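Local coordinates for protein MxaA (Stigmatella aurantiaca, PDB 4W4T) that ends in an NADPH-binding reductase domain, described here, that terminates the myxalamid PKS-NRPS pathway and probably releases the carrier-bound product by reduction to a primary alcohol, at residues 291-296 with 391-396; 246-251 with 404-409; 56-61 with 81-86; 284-289 with 310-315. One frame throughout, in Å; residues are numbered along the deposited sequence.

Interaction 1 (291-296 with 391-396)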
loop_
_atom_site.group_PDB
_atom_site.type_symbol
_atom_site.label_atom_id
_atom_site.label_comp_id
_atom_site.label_asym_id
_atom_site.label_seq_id
_atom_site.Cartn_x
_atom_site.Cartn_y
_atom_site.Cartn_z
ATOM N N SER A 291 25.445 12.312 -10.095
ATOM C CA SER A 291 26.494 12.412 -9.081
ATOM C C SER A 291 27.666 13.242 -9.594
ATOM O O SER A 291 28.183 14.077 -8.859
ATOM C CB SER A 291 26.978 11.034 -8.619
ATOM O OG SER A 291 27.530 10.267 -9.673
ATOM N N SER A 292 28.080 13.051 -10.848
ATOM C CA SER A 292 29.198 13.854 -11.364
ATOM C C SER A 292 28.836 15.326 -11.441
ATOM O O SER A 292 29.664 16.177 -11.138
ATOM C CB SER A 292 29.657 13.370 -12.747
ATOM O OG SER A 292 30.344 12.143 -12.635
ATOM N N ALA A 293 27.605 15.634 -11.843
ATOM C CA ALA A 293 27.191 17.032 -11.958
ATOM C C ALA A 293 27.102 17.698 -10.587
ATOM O O ALA A 293 27.494 18.852 -10.437
ATOM C CB ALA A 293 25.851 17.155 -12.690
ATOM N N ILE A 294 26.554 16.985 -9.606
ATOM C CA ILE A 294 26.505 17.518 -8.248
ATOM C C ILE A 294 27.897 17.948 -7.799
ATOM O O ILE A 294 28.104 19.081 -7.357
ATOM C CB ILE A 294 25.949 16.489 -7.254
ATOM C CG1 ILE A 294 24.457 16.260 -7.509
ATOM C CG2 ILE A 294 26.184 16.967 -5.805
ATOM C CD1 ILE A 294 23.874 15.129 -6.668
ATOM N N VAL A 295 28.856 17.041 -7.929
ATOM C CA VAL A 295 30.202 17.331 -7.444
ATOM C C VAL A 295 30.832 18.442 -8.280
ATOM O O VAL A 295 31.377 19.383 -7.725
ATOM C CB VAL A 295 31.094 16.074 -7.444
ATOM C CG1 VAL A 295 32.553 16.441 -7.113
ATOM C CG2 VAL A 295 30.569 15.060 -6.442
ATOM N N ASP A 296 30.719 18.385 -9.587
ATOM C CA ASP A 296 31.234 19.416 -10.452
ATOM C C ASP A 296 30.679 20.774 -10.113
ATOM O O ASP A 296 31.395 21.681 -9.951
ATOM C CB ASP A 296 30.963 19.087 -11.922
ATOM C CG ASP A 296 31.969 18.122 -12.495
ATOM O OD1 ASP A 296 32.993 17.877 -11.908
ATOM O OD2 ASP A 296 31.776 17.638 -13.572
ATOM N N THR A 391 33.731 21.013 -18.450
ATOM C CA THR A 391 33.972 19.743 -17.763
ATOM C C THR A 391 33.738 18.568 -18.708
ATOM O O THR A 391 33.240 18.748 -19.815
ATOM C CB THR A 391 33.036 19.538 -16.546
ATOM O OG1 THR A 391 31.730 19.172 -17.018
ATOM C CG2 THR A 391 32.944 20.801 -15.687
ATOM N N GLY A 392 34.055 17.362 -18.246
ATOM C CA GLY A 392 33.776 16.169 -19.024
ATOM C C GLY A 392 32.460 15.522 -18.620
ATOM O O GLY A 392 32.243 14.329 -18.873
ATOM N N THR A 393 31.572 16.317 -18.024
ATOM C CA THR A 393 30.306 15.793 -17.496
ATOM C C THR A 393 29.149 16.144 -18.420
ATOM O O THR A 393 28.799 17.315 -18.606
ATOM C CB THR A 393 30.026 16.316 -16.079
ATOM O OG1 THR A 393 31.083 15.887 -15.213
ATOM C CG2 THR A 393 28.676 15.777 -15.551
ATOM N N SER A 394 28.576 15.101 -19.007
ATOM C CA SER A 394 27.507 15.231 -19.981
ATOM C C SER A 394 26.568 14.057 -19.778
ATOM O O SER A 394 27.018 12.953 -19.496
ATOM C CB SER A 394 28.083 15.249 -21.404
ATOM O OG SER A 394 27.070 15.326 -22.386
ATOM N N CYS A 395 25.268 14.283 -19.922
ATOM C CA CYS A 395 24.296 13.231 -19.666
ATOM C C CYS A 395 24.223 12.240 -20.823
ATOM O O CYS A 395 24.140 12.642 -21.981
ATOM C CB CYS A 395 22.922 13.836 -19.417
ATOM S SG CYS A 395 21.713 12.658 -18.775
ATOM N N PRO A 396 24.283 10.939 -20.514
ATOM C CA PRO A 396 24.122 9.925 -21.562
ATOM C C PRO A 396 22.756 10.027 -22.229
ATOM O O PRO A 396 21.766 10.413 -21.608
ATOM C CB PRO A 396 24.271 8.602 -20.807
ATOM C CG PRO A 396 25.062 8.948 -19.570
ATOM C CD PRO A 396 24.672 10.356 -19.221
#
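Asp296 and Thr393 reach for each other from opposite directions, the aspartate from helix 287-298 and the threonine from the loop between helices 382-388 and 400-412. Their bond joins Thr393 OG1, the donor, to Asp296 OD2 at a very short 2.5 Å. The threonine splits its two branches between two jobs. OG1 lies anti to its own carbonyl carbon (chi1 -61°) and goes to the carboxylate, while CG2 leans over the side of the helix, 3.8 Å from Ser292 CB and 3.9 Å from Ala293 N. Ser292 meets the loop through CB, while its OG is bonded to Glu74 of helix 66-78 and to Asp288 O.

Thr391 flanks the same carboxylate, its CB 3.7 Å from Asp296 OD2. Its hydroxyl is used on its own side of the contact: OG1 accepts from Thr393 N at 3.0 Å, an ST turn, and is also bonded to Leu388 O at the end of helix 382-388. That turn spans Gly392 and ties down the backbone N of Thr393, the residue bonded to the aspartate. Leu388 itself packs against Ala293, Asp296 and Thr393.

The other carboxylate oxygen, Asp296 OD1, forms a salt bridge with Arg78 of helix 66-78. One buried aspartate is thus held at both oxygens, by a cation on one and a hydroxyl on the other, which would limit rotation of the carboxylate, is likely to favour its charged form, and couples the loop to two helices through a single side chain.

Interaction 2 (246-251 with 404-409)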
loop_
_atom_site.group_PDB
_atom_site.type_symbol
_atom_site.label_atom_id
_atom_site.label_comp_id
_atom_site.label_asym_id
_atom_site.label_seq_id
_atom_site.Cartn_x
_atom_site.Cartn_y
_atom_site.Cartn_z
ATOM N N ARG A 246 14.380 12.180 -12.800
ATOM C CA ARG A 246 14.154 10.771 -12.518
ATOM C C ARG A 246 15.490 10.041 -12.648
ATOM O O ARG A 246 15.994 9.834 -13.761
ATOM C CB ARG A 246 13.113 10.188 -13.473
ATOM C CG ARG A 246 12.956 8.691 -13.370
ATOM C CD ARG A 246 11.896 8.188 -14.353
ATOM N NE ARG A 246 10.549 8.626 -13.997
ATOM C CZ ARG A 246 9.803 9.427 -14.751
ATOM N NH1 ARG A 246 10.281 9.878 -15.906
ATOM N NH2 ARG A 246 8.577 9.778 -14.359
ATOM N N VAL A 247 16.060 9.662 -11.509
ATOM C CA VAL A 247 17.424 9.147 -11.475
ATOM C C VAL A 247 17.444 7.651 -11.763
ATOM O O VAL A 247 16.884 6.865 -11.000
ATOM C CB VAL A 247 18.087 9.427 -10.106
ATOM C CG1 VAL A 247 19.474 8.796 -10.046
ATOM C CG2 VAL A 247 18.148 10.926 -9.852
ATOM N N THR A 248 18.088 7.267 -12.868
ATOM C CA THR A 248 18.060 5.883 -13.325
ATOM C C THR A 248 19.439 5.226 -13.211
ATOM O O THR A 248 20.372 5.831 -12.688
ATOM C CB THR A 248 17.540 5.789 -14.785
ATOM O OG1 THR A 248 18.393 6.542 -15.658
ATOM C CG2 THR A 248 16.122 6.364 -14.867
ATOM N N GLY A 249 19.563 4.000 -13.711
ATOM C CA GLY A 249 20.771 3.205 -13.531
ATOM C C GLY A 249 22.061 3.843 -14.016
ATOM O O GLY A 249 22.048 4.775 -14.821
ATOM N N HIS A 250 23.189 3.347 -13.513
ATOM C CA HIS A 250 24.494 3.766 -14.004
ATOM C C HIS A 250 24.628 3.394 -15.488
ATOM O O HIS A 250 24.344 2.267 -15.846
ATOM C CB HIS A 250 25.601 3.103 -13.191
ATOM C CG HIS A 250 26.962 3.653 -13.469
ATOM N ND1 HIS A 250 27.711 3.268 -14.561
ATOM C CD2 HIS A 250 27.718 4.553 -12.791
ATOM C CE1 HIS A 250 28.866 3.912 -14.547
ATOM N NE2 HIS A 250 28.892 4.701 -13.483
ATOM N N SER A 251 25.071 4.332 -16.322
ATOM C CA SER A 251 25.008 4.166 -17.790
ATOM C C SER A 251 25.966 3.117 -18.350
ATOM O O SER A 251 25.827 2.705 -19.509
ATOM C CB SER A 251 25.279 5.496 -18.498
ATOM O OG SER A 251 26.624 5.929 -18.327
ATOM N N SER A 404 19.590 -1.521 -23.041
ATOM C CA SER A 404 20.149 -2.873 -22.978
ATOM C C SER A 404 21.076 -3.027 -21.769
ATOM O O SER A 404 21.061 -4.053 -21.090
ATOM C CB SER A 404 20.899 -3.219 -24.265
ATOM O OG SER A 404 21.422 -4.534 -24.184
ATOM N N THR A 405 21.875 -2.002 -21.507
ATOM C CA THR A 405 22.738 -1.994 -20.329
ATOM C C THR A 405 21.905 -2.189 -19.065
ATOM O O THR A 405 22.210 -3.046 -18.230
ATOM C CB THR A 405 23.553 -0.695 -20.257
ATOM O OG1 THR A 405 24.452 -0.651 -21.369
ATOM C CG2 THR A 405 24.362 -0.619 -18.944
ATOM N N TYR A 406 20.821 -1.426 -18.953
ATOM C CA TYR A 406 19.914 -1.524 -17.800
ATOM C C TYR A 406 19.284 -2.906 -17.698
ATOM O O TYR A 406 19.379 -3.571 -16.667
ATOM C CB TYR A 406 18.812 -0.466 -17.896
ATOM C CG TYR A 406 19.246 0.968 -17.637
ATOM C CD1 TYR A 406 20.512 1.265 -17.144
ATOM C CD2 TYR A 406 18.370 2.024 -17.860
ATOM C CE1 TYR A 406 20.893 2.575 -16.894
ATOM C CE2 TYR A 406 18.737 3.339 -17.601
ATOM C CZ TYR A 406 19.995 3.609 -17.111
ATOM O OH TYR A 406 20.361 4.911 -16.836
ATOM N N LEU A 407 18.632 -3.348 -18.772
ATOM C CA LEU A 407 17.959 -4.637 -18.737
ATOM C C LEU A 407 18.935 -5.798 -18.479
ATOM O O LEU A 407 18.601 -6.714 -17.745
ATOM C CB LEU A 407 17.185 -4.860 -20.042
ATOM C CG LEU A 407 16.057 -3.851 -20.271
ATOM C CD1 LEU A 407 15.339 -4.090 -21.616
ATOM C CD2 LEU A 407 15.058 -3.888 -19.122
ATOM N N SER A 408 20.130 -5.755 -19.073
ATOM C CA SER A 408 21.109 -6.836 -18.890
ATOM C C SER A 408 21.485 -7.012 -17.411
ATOM O O SER A 408 21.588 -8.136 -16.911
ATOM C CB SER A 408 22.377 -6.580 -19.717
ATOM O OG SER A 408 22.079 -6.397 -21.102
ATOM N N SER A 409 21.666 -5.889 -16.724
ATOM C CA SER A 409 21.962 -5.895 -15.293
ATOM C C SER A 409 20.799 -6.465 -14.474
ATOM O O SER A 409 21.008 -7.277 -13.572
ATOM C CB SER A 409 22.301 -4.481 -14.818
ATOM O OG SER A 409 22.547 -4.462 -13.411
HETATM O O HOH W 1 24.972 1.911 -21.859
#
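This is a polar contact centred on one tyrosine: Tyr406 of helix 400-412 runs its ring across to the C-terminal end of strand 239-248 and sinks its hydroxyl between Thr248 and Gly249. The oxygen takes part in two bonds. Thr248 OG1 donates to Tyr406 OH at 2.8 Å, and Tyr406 OH in turn donates to Gly249 O at 2.6 Å, coming in tilted 31° from the carbonyl plane. Thr248 and Tyr406 cross at about a right angle, and the threonine can meet the phenol because its OG1 is set between the backbone N and the carbonyl carbon (chi1 60°).

The ring edge lies against the backbone, with Tyr406 CE1 3.2 Å from Gly249 O and 3.6 Å from His250 O, which lies in the ring plane. Gly249 has no side chain to obstruct this close approach. In a Rossmann fold the C-terminal ends of the parallel strands border the cofactor site, and here Gly249 is about 4 Å from the side chain of Phe66, which binds NADPH, though none is bound in this model. Trp256 and Pro286 pack against the tyrosine as well. A phenylalanine in place of Tyr406 would probably leave Thr248 OG1 without its acceptor and Gly249 O without its donor.

One helix position earlier, Thr405 lays CG2 against Ser251 O at 3.7 Å, while its hydroxyl is bonded back to Ser401 O. A water completes the junction, donating to Ser251 O at 2.6 Å and hydrogen-bonded to Thr405 OG1 at 2.7 Å.

Interaction 3 (56-61 with 81-86)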
loop_
_atom_site.group_PDB
_atom_site.type_symbol
_atom_site.label_atom_id
_atom_site.label_comp_id
_atom_site.label_asym_id
_atom_site.label_seq_id
_atom_site.Cartn_x
_atom_site.Cartn_y
_atom_site.Cartn_z
ATOM N N ARG A 56 38.991 20.535 4.065
ATOM C CA ARG A 56 39.619 19.458 4.814
ATOM C C ARG A 56 38.621 18.326 5.085
ATOM O O ARG A 56 38.982 17.149 5.109
ATOM C CB ARG A 56 40.200 20.001 6.129
ATOM C CG ARG A 56 41.235 21.123 5.963
ATOM C CD ARG A 56 41.382 21.935 7.248
ATOM N NE ARG A 56 40.148 22.658 7.513
ATOM C CZ ARG A 56 39.972 23.534 8.493
ATOM N NH1 ARG A 56 40.960 23.845 9.332
ATOM N NH2 ARG A 56 38.796 24.119 8.619
ATOM N N THR A 57 37.358 18.695 5.293
ATOM C CA THR A 57 36.333 17.743 5.713
ATOM C C THR A 57 34.981 18.041 5.094
ATOM O O THR A 57 34.638 19.195 4.844
ATOM C CB THR A 57 36.123 17.770 7.230
ATOM O OG1 THR A 57 35.738 19.096 7.578
ATOM C CG2 THR A 57 37.397 17.397 7.979
ATOM N N ILE A 58 34.211 16.987 4.882
ATOM C CA ILE A 58 32.896 17.096 4.268
ATOM C C ILE A 58 31.902 16.206 4.990
ATOM O O ILE A 58 32.197 15.047 5.288
ATOM C CB ILE A 58 32.954 16.706 2.766
ATOM C CG1 ILE A 58 33.732 17.770 1.986
ATOM C CG2 ILE A 58 31.548 16.492 2.227
ATOM C CD1 ILE A 58 34.001 17.431 0.508
ATOM N N LEU A 59 30.718 16.736 5.284
ATOM C CA LEU A 59 29.653 15.895 5.799
ATOM C C LEU A 59 28.689 15.488 4.684
ATOM O O LEU A 59 28.130 16.343 4.002
ATOM C CB LEU A 59 28.878 16.603 6.906
ATOM C CG LEU A 59 27.678 15.803 7.431
ATOM C CD1 LEU A 59 28.106 14.555 8.180
ATOM C CD2 LEU A 59 26.763 16.671 8.302
ATOM N N LEU A 60 28.511 14.187 4.511
ATOM C CA LEU A 60 27.552 13.666 3.536
ATOM C C LEU A 60 26.381 13.010 4.246
ATOM O O LEU A 60 26.558 12.137 5.086
ATOM C CB LEU A 60 28.218 12.653 2.595
ATOM C CG LEU A 60 27.319 11.977 1.546
ATOM C CD1 LEU A 60 26.682 13.012 0.612
ATOM C CD2 LEU A 60 28.125 10.938 0.758
ATOM N N THR A 61 25.170 13.429 3.914
ATOM C CA THR A 61 24.011 12.682 4.352
ATOM C C THR A 61 23.521 11.830 3.176
ATOM O O THR A 61 23.585 12.246 2.008
ATOM C CB THR A 61 22.865 13.603 4.881
ATOM O OG1 THR A 61 22.411 14.479 3.849
ATOM C CG2 THR A 61 23.342 14.448 6.047
ATOM N N ALA A 81 39.324 15.434 0.804
ATOM C CA ALA A 81 38.739 15.697 2.115
ATOM C C ALA A 81 38.324 14.386 2.777
ATOM O O ALA A 81 38.024 13.416 2.099
ATOM C CB ALA A 81 37.546 16.635 1.991
ATOM N N ARG A 82 38.330 14.349 4.104
ATOM C CA ARG A 82 37.745 13.214 4.802
ATOM C C ARG A 82 36.230 13.361 4.702
ATOM O O ARG A 82 35.709 14.456 4.881
ATOM C CB ARG A 82 38.221 13.158 6.260
ATOM C CG ARG A 82 39.723 12.860 6.368
ATOM C CD ARG A 82 40.182 12.601 7.784
ATOM N NE ARG A 82 39.964 13.761 8.639
ATOM C CZ ARG A 82 39.104 13.784 9.648
ATOM N NH1 ARG A 82 38.392 12.700 9.936
ATOM N NH2 ARG A 82 38.965 14.885 10.373
ATOM N N ILE A 83 35.540 12.279 4.376
ATOM C CA ILE A 83 34.098 12.343 4.157
ATOM C C ILE A 83 33.356 11.750 5.341
ATOM O O ILE A 83 33.243 10.532 5.471
ATOM C CB ILE A 83 33.654 11.595 2.865
ATOM C CG1 ILE A 83 34.580 11.908 1.675
ATOM C CG2 ILE A 83 32.182 11.911 2.550
ATOM C CD1 ILE A 83 34.607 13.367 1.253
ATOM N N TYR A 84 32.842 12.625 6.199
ATOM C CA TYR A 84 31.988 12.208 7.297
ATOM C C TYR A 84 30.625 11.806 6.753
ATOM O O TYR A 84 30.004 12.582 6.035
ATOM C CB TYR A 84 31.835 13.331 8.323
ATOM C CG TYR A 84 33.097 13.623 9.106
ATOM C CD1 TYR A 84 34.173 14.284 8.523
ATOM C CD2 TYR A 84 33.204 13.244 10.437
ATOM C CE1 TYR A 84 35.332 14.552 9.254
ATOM C CE2 TYR A 84 34.352 13.506 11.170
ATOM C CZ TYR A 84 35.409 14.156 10.577
ATOM O OH TYR A 84 36.540 14.413 11.328
ATOM N N CYS A 85 30.171 10.610 7.104
ATOM C CA CYS A 85 28.902 10.090 6.610
ATOM C C CYS A 85 27.902 9.789 7.717
ATOM O O CYS A 85 28.092 8.873 8.499
ATOM C CB CYS A 85 29.133 8.823 5.791
ATOM S SG CYS A 85 30.108 9.111 4.315
ATOM N N LEU A 86 26.814 10.545 7.748
ATOM C CA LEU A 86 25.774 10.330 8.743
ATOM C C LEU A 86 25.085 8.992 8.481
ATOM O O LEU A 86 24.647 8.727 7.363
ATOM C CB LEU A 86 24.763 11.479 8.708
ATOM C CG LEU A 86 23.749 11.527 9.849
ATOM C CD1 LEU A 86 24.428 11.995 11.128
ATOM C CD2 LEU A 86 22.605 12.443 9.472
HETATM O O HOH W 2 25.589 9.467 5.036
#
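Strands 57-61 and 82-87 are the two parallel strands of a beta-alpha-beta unit, the opening unit of the Rossmann fold, with helix 66-78 as the crossover between them; Thr57 pairs with Arg82, Ile58 with Ile83, Leu59 with Tyr84 and Leu60 with Cys85. Thr64 and Gly65 in the turn after the first strand, with Phe66 and Leu67 at the start of the helix, bind NADPH, which is absent from this model. Bonds alternate across the pair: Arg56 O takes Arg82 N, Arg82 O takes Ile58 N, and Ile58 O takes Tyr84 N at 2.7 Å. Next comes the nearly straight bond from Leu60 N to Tyr84 O (2.7 Å, 175°), and last Leu86 N to Leu60 O. A water donates to both Leu60 O and Leu86 O at this end of the pair.

Side chains sort onto two faces. Ile58, Leu60, Ile83 and Cys85 share one, where Ile58 and Ile83 point the same way side by side, CB to CD1 at 4.0 Å, and Ile83 CG2 meets Leu60 CB; Leu71, Leu72 and Leu75 of helix 66-78 cover this face.

Thr57, Leu59, Arg82 and Tyr84 occupy the other. Leu59 CD1 sits across Tyr84 CB at 3.9 Å. The tyrosine CG is anti to its carbonyl carbon (chi1 -70°), which carries the ring back along the strands until Thr57 CG2 touches its edge at CE1, 3.7 Å away, and Arg82 NH2 donates to Tyr84 OH at 2.6 Å.

Interaction 4 (284-289 with 310-315)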
loop_
_atom_site.group_PDB
_atom_site.type_symbol
_atom_site.label_atom_id
_atom_site.label_comp_id
_atom_site.label_asym_id
_atom_site.label_seq_id
_atom_site.Cartn_x
_atom_site.Cartn_y
_atom_site.Cartn_z
ATOM N N LEU A 284 14.862 10.285 -18.187
ATOM C CA LEU A 284 15.667 9.239 -17.564
ATOM C C LEU A 284 17.075 9.779 -17.444
ATOM O O LEU A 284 17.753 9.994 -18.452
ATOM C CB LEU A 284 15.668 7.943 -18.371
ATOM C CG LEU A 284 14.445 7.027 -18.338
ATOM C CD1 LEU A 284 13.391 7.519 -19.303
ATOM C CD2 LEU A 284 14.886 5.634 -18.721
ATOM N N THR A 285 17.499 10.016 -16.210
ATOM C CA THR A 285 18.776 10.661 -15.942
ATOM C C THR A 285 19.697 9.708 -15.190
ATOM O O THR A 285 19.516 9.492 -13.992
ATOM C CB THR A 285 18.573 11.934 -15.111
ATOM O OG1 THR A 285 17.548 12.743 -15.706
ATOM C CG2 THR A 285 19.858 12.731 -15.034
ATOM N N PRO A 286 20.674 9.115 -15.893
ATOM C CA PRO A 286 21.548 8.128 -15.251
ATOM C C PRO A 286 22.264 8.666 -14.001
ATOM O O PRO A 286 22.738 9.802 -13.999
ATOM C CB PRO A 286 22.553 7.799 -16.344
ATOM C CG PRO A 286 21.766 7.978 -17.631
ATOM C CD PRO A 286 20.912 9.198 -17.354
ATOM N N VAL A 287 22.367 7.830 -12.979
ATOM C CA VAL A 287 22.928 8.262 -11.684
ATOM C C VAL A 287 24.387 8.742 -11.797
ATOM O O VAL A 287 24.806 9.631 -11.033
ATOM C CB VAL A 287 22.830 7.140 -10.636
ATOM C CG1 VAL A 287 23.765 5.972 -10.968
ATOM C CG2 VAL A 287 23.108 7.705 -9.226
ATOM N N ASP A 288 25.151 8.213 -12.764
ATOM C CA ASP A 288 26.538 8.677 -12.916
ATOM C C ASP A 288 26.602 10.127 -13.411
ATOM O O ASP A 288 27.518 10.870 -13.047
ATOM C CB ASP A 288 27.382 7.758 -13.821
ATOM C CG ASP A 288 26.661 7.315 -15.105
ATOM O OD1 ASP A 288 25.460 7.000 -15.047
ATOM O OD2 ASP A 288 27.336 7.256 -16.165
ATOM N N TYR A 289 25.609 10.564 -14.175
ATOM C CA TYR A 289 25.550 11.974 -14.539
ATOM C C TYR A 289 25.145 12.861 -13.354
ATOM O O TYR A 289 25.723 13.927 -13.152
ATOM C CB TYR A 289 24.584 12.197 -15.701
ATOM C CG TYR A 289 24.332 13.659 -15.982
ATOM C CD1 TYR A 289 25.341 14.475 -16.507
ATOM C CD2 TYR A 289 23.095 14.231 -15.715
ATOM C CE1 TYR A 289 25.113 15.804 -16.759
ATOM C CE2 TYR A 289 22.851 15.559 -15.974
ATOM C CZ TYR A 289 23.864 16.344 -16.490
ATOM O OH TYR A 289 23.623 17.668 -16.736
ATOM N N LEU A 310 19.192 18.787 -12.778
ATOM C CA LEU A 310 20.013 17.672 -13.216
ATOM C C LEU A 310 19.111 16.638 -13.865
ATOM O O LEU A 310 18.789 15.605 -13.281
ATOM C CB LEU A 310 20.806 17.084 -12.049
ATOM C CG LEU A 310 21.627 18.141 -11.307
ATOM C CD1 LEU A 310 22.524 17.489 -10.240
ATOM C CD2 LEU A 310 22.453 18.964 -12.288
ATOM N N VAL A 311 18.696 16.970 -15.082
ATOM C CA VAL A 311 17.789 16.164 -15.878
ATOM C C VAL A 311 18.443 15.864 -17.213
ATOM O O VAL A 311 19.359 16.562 -17.638
ATOM C CB VAL A 311 16.451 16.885 -16.116
ATOM C CG1 VAL A 311 15.775 17.229 -14.768
ATOM C CG2 VAL A 311 16.683 18.157 -16.930
ATOM N N ASN A 312 17.966 14.823 -17.876
ATOM C CA ASN A 312 18.418 14.527 -19.222
ATOM C C ASN A 312 17.922 15.625 -20.161
ATOM O O ASN A 312 16.716 15.858 -20.261
ATOM C CB ASN A 312 17.920 13.152 -19.661
ATOM C CG ASN A 312 18.757 12.561 -20.785
ATOM O OD1 ASN A 312 19.242 13.286 -21.649
ATOM N ND2 ASN A 312 18.943 11.250 -20.762
ATOM N N PRO A 313 18.852 16.314 -20.845
ATOM C CA PRO A 313 18.471 17.340 -21.824
ATOM C C PRO A 313 17.626 16.775 -22.971
ATOM O O PRO A 313 16.875 17.521 -23.603
ATOM C CB PRO A 313 19.825 17.847 -22.351
ATOM C CG PRO A 313 20.817 17.441 -21.316
ATOM C CD PRO A 313 20.313 16.146 -20.769
ATOM N N GLN A 314 17.754 15.479 -23.236
ATOM C CA GLN A 314 16.995 14.832 -24.309
ATOM C C GLN A 314 15.885 13.961 -23.721
ATOM O O GLN A 314 16.167 13.029 -22.983
ATOM C CB GLN A 314 17.933 13.990 -25.193
ATOM C CG GLN A 314 17.239 13.014 -26.181
ATOM C CD GLN A 314 17.592 11.528 -25.933
ATOM O OE1 GLN A 314 18.158 11.163 -24.890
ATOM N NE2 GLN A 314 17.248 10.665 -26.899
ATOM N N PHE A 315 14.628 14.267 -24.012
ATOM C CA PHE A 315 13.538 13.408 -23.532
ATOM C C PHE A 315 13.428 12.157 -24.401
ATOM O O PHE A 315 13.951 12.110 -25.513
ATOM C CB PHE A 315 12.192 14.156 -23.524
ATOM C CG PHE A 315 11.653 14.455 -24.902
ATOM C CD1 PHE A 315 10.882 13.523 -25.590
ATOM C CD2 PHE A 315 11.918 15.666 -25.511
ATOM C CE1 PHE A 315 10.397 13.798 -26.866
ATOM C CE2 PHE A 315 11.432 15.947 -26.782
ATOM C CZ PHE A 315 10.668 15.015 -27.456
HETATM O O HOH W 3 15.066 11.224 -20.913
HETATM O O HOH W 4 20.964 18.549 -16.666
#
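An Asx turn built by Asn312 sits against Leu284 and Thr285, where short strand 285-286 passes into helix 287-298 with Pro286 at the N-cap. Asn312 uses both ends of its amide. ND2 donates to Leu284 O at 2.9 Å, a straight bond (168°) with the acceptor in the amide plane, and OD1 accepts from Gln314 N, two residues on, at 3.1 Å, the donor standing above the carbonyl plane. CG anti to the backbone N (chi1 -158°) is what points the amide nitrogen at Leu284 O. With alanine in place of Asn312, Leu284 O would probably be left without this donor and the backbone at Gln314 less firmly held, its N having no OD1 to bond to.

The backbone N of Asn312 makes a weak bond to Thr285 OG1 at 3.0 Å, and both groups are also bonded to the carboxylate of Asp283. The methyl of the threonine faces two ways, with CG2 3.5 Å from Leu310 O and lying in the plane of the Tyr289 ring at its edge. Tyr289 reaches Val311 through a water that accepts from its OH at 2.8 Å and donates to Val311 O at 2.7 Å.

Strand 285-286 is hydrogen-bonded to strand 239-248 through Thr285, and Leu310 ends strand 307-310, another neighbour of 239-248 in the parallel sheet. Leu310 also packs against Ala293, Ile294 and Leu297 of helix 287-298, while Tyr289 leans on Thr384 and Leu388 of helix 382-388.

How the interactions relate
From the N terminus, interaction 3 closes first, a short loop through one helix, and it is complete before the others begin. Interaction 2 then opens at 246-251 and shuts only at 404-409, enclosing both remaining contacts. Within it, interactions 4 and 1 cross: 284-289, 291-296, 310-315 and 391-396 follow in alternation, and both draw on helix 287-298. These three touch. Ser251 OG meets Asp288 OD2 at 2.6 Å, Pro396 packs on Ser251, and Pro396 O lies within weak bonding range of Asn312 ND2. Together they join strands 239-248, 285-286 and 307-310 and helix 287-298 to loop 391-396 and helix 400-412, about 20 to 28 Å, centre to centre, from interaction 3.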